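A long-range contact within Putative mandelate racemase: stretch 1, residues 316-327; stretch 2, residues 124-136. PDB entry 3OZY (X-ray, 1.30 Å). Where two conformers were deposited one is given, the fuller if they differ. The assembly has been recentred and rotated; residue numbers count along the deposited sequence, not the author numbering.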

# COMPACT_ATOMS: atom_id res chain seq x y z
N LEU A 316 -18.88 13.72 5.70
CA LEU A 316 -19.68 14.73 6.37
C LEU A 316 -20.57 14.14 7.48
O LEU A 316 -20.76 14.78 8.51
CB LEU A 316 -20.52 15.49 5.35
CG LEU A 316 -21.28 16.69 5.90
CD1 LEU A 316 -20.35 17.62 6.68
CD2 LEU A 316 -21.95 17.43 4.75
N HIS A 317 -21.11 12.95 7.26
CA HIS A 317 -21.87 12.30 8.32
C HIS A 317 -21.01 12.14 9.57
O HIS A 317 -21.46 12.41 10.69
CB HIS A 317 -22.39 10.93 7.87
CG HIS A 317 -23.60 11.01 7.00
ND1 HIS A 317 -24.88 11.09 7.51
CD2 HIS A 317 -23.73 11.05 5.65
CE1 HIS A 317 -25.75 11.17 6.52
NE2 HIS A 317 -25.08 11.15 5.38
N LEU A 318 -19.77 11.71 9.37
CA LEU A 318 -18.88 11.49 10.51
C LEU A 318 -18.47 12.81 11.15
O LEU A 318 -18.45 12.93 12.37
CB LEU A 318 -17.63 10.72 10.09
CG LEU A 318 -17.81 9.21 10.01
CD1 LEU A 318 -18.90 8.80 9.01
CD2 LEU A 318 -16.49 8.54 9.67
N VAL A 319 -18.13 13.79 10.32
CA VAL A 319 -17.71 15.09 10.84
C VAL A 319 -18.83 15.75 11.64
O VAL A 319 -18.60 16.31 12.71
CB VAL A 319 -17.21 16.00 9.70
CG1 VAL A 319 -17.05 17.44 10.16
CG2 VAL A 319 -15.90 15.43 9.15
N ALA A 320 -20.06 15.67 11.12
CA ALA A 320 -21.20 16.26 11.83
C ALA A 320 -21.37 15.65 13.23
O ALA A 320 -21.80 16.34 14.17
CB ALA A 320 -22.46 16.09 11.01
N ALA A 321 -21.04 14.37 13.35
CA ALA A 321 -21.22 13.62 14.60
C ALA A 321 -20.04 13.76 15.56
O ALA A 321 -20.13 13.37 16.73
CB ALA A 321 -21.47 12.15 14.29
N SER A 322 -18.93 14.32 15.07
CA SER A 322 -17.69 14.37 15.83
C SER A 322 -17.45 15.70 16.55
O SER A 322 -17.69 16.77 15.98
CB SER A 322 -16.50 14.09 14.91
OG SER A 322 -15.28 14.42 15.56
N PRO A 323 -16.96 15.65 17.80
CA PRO A 323 -16.64 16.87 18.55
C PRO A 323 -15.39 17.60 18.05
O PRO A 323 -15.08 18.68 18.55
CB PRO A 323 -16.40 16.35 19.97
CG PRO A 323 -15.93 14.97 19.77
CD PRO A 323 -16.78 14.45 18.63
N HIS A 324 -14.68 17.06 17.07
CA HIS A 324 -13.52 17.79 16.55
C HIS A 324 -13.94 19.12 15.95
O HIS A 324 -15.02 19.22 15.37
CB HIS A 324 -12.82 16.96 15.48
CG HIS A 324 -12.08 15.78 16.02
ND1 HIS A 324 -10.97 15.92 16.82
CD2 HIS A 324 -12.30 14.46 15.88
CE1 HIS A 324 -10.53 14.72 17.16
NE2 HIS A 324 -11.33 13.81 16.61
N PRO A 325 -13.08 20.15 16.06
CA PRO A 325 -13.39 21.43 15.42
C PRO A 325 -13.59 21.20 13.93
O PRO A 325 -12.83 20.47 13.30
CB PRO A 325 -12.12 22.26 15.63
CG PRO A 325 -11.32 21.54 16.67
CD PRO A 325 -11.70 20.10 16.59
N ALA A 326 -14.61 21.82 13.36
CA ALA A 326 -14.93 21.59 11.96
C ALA A 326 -14.03 22.39 11.02
O ALA A 326 -13.87 23.60 11.20
CB ALA A 326 -16.39 21.92 11.68
N MET A 327 -13.46 21.72 10.03
CA MET A 327 -12.72 22.39 8.97
C MET A 327 -12.89 21.47 7.76
O MET A 327 -11.99 20.72 7.39
CB MET A 327 -11.25 22.59 9.35
CG MET A 327 -10.43 23.41 8.34
SD MET A 327 -11.14 25.02 7.92
CE MET A 327 -10.80 25.93 9.43
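Stretch 2 124-136: QPIYQLLGGKFHT

Stretch 2 starts with a short helix, residues 126-129, with Pro125 at the N-cap position, right before the helix, and continues as loop. It follows stretch 1 in the same general sense: Tyr127 lies near His317, and His135 lies near Ala320 and the loop beyond it.

His317 anchors the first end. Its side chain (chi1 m) points toward stretch 2, and ND1 accepts a hydrogen bond from Tyr127 N at 3.0 Å. ND1 therefore serves as acceptor for a backbone amide in the first turn of the helix. Ile126 CB lies over one face of the ring, 4.0 Å from its centroid. The Tyr127 ring meets the His317 ring rim to rim.

In the middle, Leu130 CD1 packs on Leu318 CD1 at 3.5 Å. Gly131 and Gly132, both with positive phi, carry the chain on to Lys133. Ala321 CB sits 3.3 Å from Gly132 O.

Ala320 O, near the end of its helix, accepts two hydrogen bonds, from Phe134 N (2.8 Å) and His135 N (3.0 Å).

His135 (chi1 m) closes the contact. Its NE2 donates to His324 O at 2.9 Å, and Ala326 CB covers one ring face. Next to it, the Phe134 ring takes Pro323 CA over one face, 3.5 Å from the centroid.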

# COMPACT_ATOMS: atom_id res chain seq x y z
N GLN A 124 -32.59 5.48 8.46
CA GLN A 124 -31.93 6.52 9.25
C GLN A 124 -30.70 7.04 8.52
O GLN A 124 -29.97 6.26 7.91
CB GLN A 124 -31.49 5.95 10.60
CG GLN A 124 -32.62 5.55 11.53
CD GLN A 124 -33.36 6.74 12.09
OE1 GLN A 124 -32.82 7.84 12.15
NE2 GLN A 124 -34.61 6.53 12.49
N PRO A 125 -30.43 8.35 8.63
CA PRO A 125 -29.17 8.91 8.13
C PRO A 125 -28.00 8.30 8.90
O PRO A 125 -28.13 8.01 10.09
CB PRO A 125 -29.26 10.40 8.47
CG PRO A 125 -30.69 10.65 8.82
CD PRO A 125 -31.25 9.37 9.31
N ILE A 126 -26.86 8.12 8.24
CA ILE A 126 -25.70 7.55 8.92
C ILE A 126 -25.34 8.33 10.18
O ILE A 126 -25.04 7.72 11.21
CB ILE A 126 -24.51 7.42 7.96
CG1 ILE A 126 -24.77 6.27 6.98
CG2 ILE A 126 -23.22 7.16 8.74
CD1 ILE A 126 -23.87 6.29 5.74
N TYR A 127 -25.39 9.66 10.14
CA TYR A 127 -24.97 10.41 11.33
C TYR A 127 -25.83 10.06 12.55
O TYR A 127 -25.35 10.15 13.67
CB TYR A 127 -24.93 11.93 11.09
CG TYR A 127 -26.27 12.61 10.96
CD1 TYR A 127 -27.01 12.95 12.08
CD2 TYR A 127 -26.79 12.93 9.70
CE1 TYR A 127 -28.24 13.58 11.97
CE2 TYR A 127 -28.02 13.56 9.58
CZ TYR A 127 -28.74 13.88 10.72
OH TYR A 127 -29.96 14.51 10.61
N GLN A 128 -27.08 9.67 12.35
CA GLN A 128 -27.91 9.26 13.49
C GLN A 128 -27.44 7.96 14.12
O GLN A 128 -27.49 7.81 15.34
CB GLN A 128 -29.40 9.16 13.10
CG GLN A 128 -30.05 10.50 12.80
CD GLN A 128 -30.23 11.38 14.03
OE1 GLN A 128 -29.63 11.17 15.08
NE2 GLN A 128 -31.08 12.39 13.89
N LEU A 129 -26.98 7.02 13.29
CA LEU A 129 -26.43 5.76 13.78
C LEU A 129 -25.17 5.98 14.61
O LEU A 129 -24.89 5.23 15.54
CB LEU A 129 -26.10 4.83 12.61
CG LEU A 129 -27.16 4.60 11.54
CD1 LEU A 129 -26.63 3.64 10.46
CD2 LEU A 129 -28.44 4.06 12.15
N LEU A 130 -24.41 7.02 14.25
CA LEU A 130 -23.14 7.34 14.89
C LEU A 130 -23.29 8.16 16.16
O LEU A 130 -22.33 8.80 16.61
CB LEU A 130 -22.24 8.09 13.91
CG LEU A 130 -22.02 7.38 12.58
CD1 LEU A 130 -21.11 8.23 11.69
CD2 LEU A 130 -21.45 5.99 12.78
N GLY A 131 -24.49 8.16 16.73
CA GLY A 131 -24.72 8.89 17.97
C GLY A 131 -25.30 10.27 17.76
O GLY A 131 -25.43 11.05 18.70
N GLY A 132 -25.67 10.59 16.52
CA GLY A 132 -26.27 11.88 16.21
C GLY A 132 -25.27 13.02 16.10
O GLY A 132 -24.05 12.82 16.21
N LYS A 133 -25.77 14.22 15.88
CA LYS A 133 -24.88 15.35 15.64
C LYS A 133 -24.15 15.79 16.90
O LYS A 133 -24.70 15.73 18.00
CB LYS A 133 -25.66 16.54 15.07
CG LYS A 133 -26.20 16.28 13.68
CD LYS A 133 -27.04 17.44 13.16
CE LYS A 133 -27.48 17.12 11.75
NZ LYS A 133 -28.27 18.23 11.11
N PHE A 134 -22.90 16.21 16.71
CA PHE A 134 -22.25 17.12 17.63
C PHE A 134 -22.46 18.56 17.14
O PHE A 134 -22.86 19.44 17.89
CB PHE A 134 -20.74 16.85 17.73
CG PHE A 134 -20.01 17.89 18.53
CD1 PHE A 134 -19.86 17.74 19.91
CD2 PHE A 134 -19.52 19.03 17.93
CE1 PHE A 134 -19.22 18.72 20.65
CE2 PHE A 134 -18.88 20.01 18.66
CZ PHE A 134 -18.73 19.85 20.03
N HIS A 135 -22.17 18.79 15.85
CA HIS A 135 -22.29 20.11 15.25
C HIS A 135 -23.73 20.36 14.83
O HIS A 135 -24.07 20.31 13.65
CB HIS A 135 -21.35 20.23 14.06
CG HIS A 135 -19.90 20.15 14.43
ND1 HIS A 135 -19.23 21.20 15.01
CD2 HIS A 135 -19.00 19.14 14.33
CE1 HIS A 135 -17.98 20.85 15.25
NE2 HIS A 135 -17.81 19.60 14.84
N THR A 136 -24.59 20.62 15.81
CA THR A 136 -26.03 20.69 15.57
C THR A 136 -26.44 21.81 14.60
O THR A 136 -27.42 21.67 13.88
CB THR A 136 -26.83 20.82 16.88
OG1 THR A 136 -26.46 22.03 17.56
CG2 THR A 136 -26.57 19.63 17.81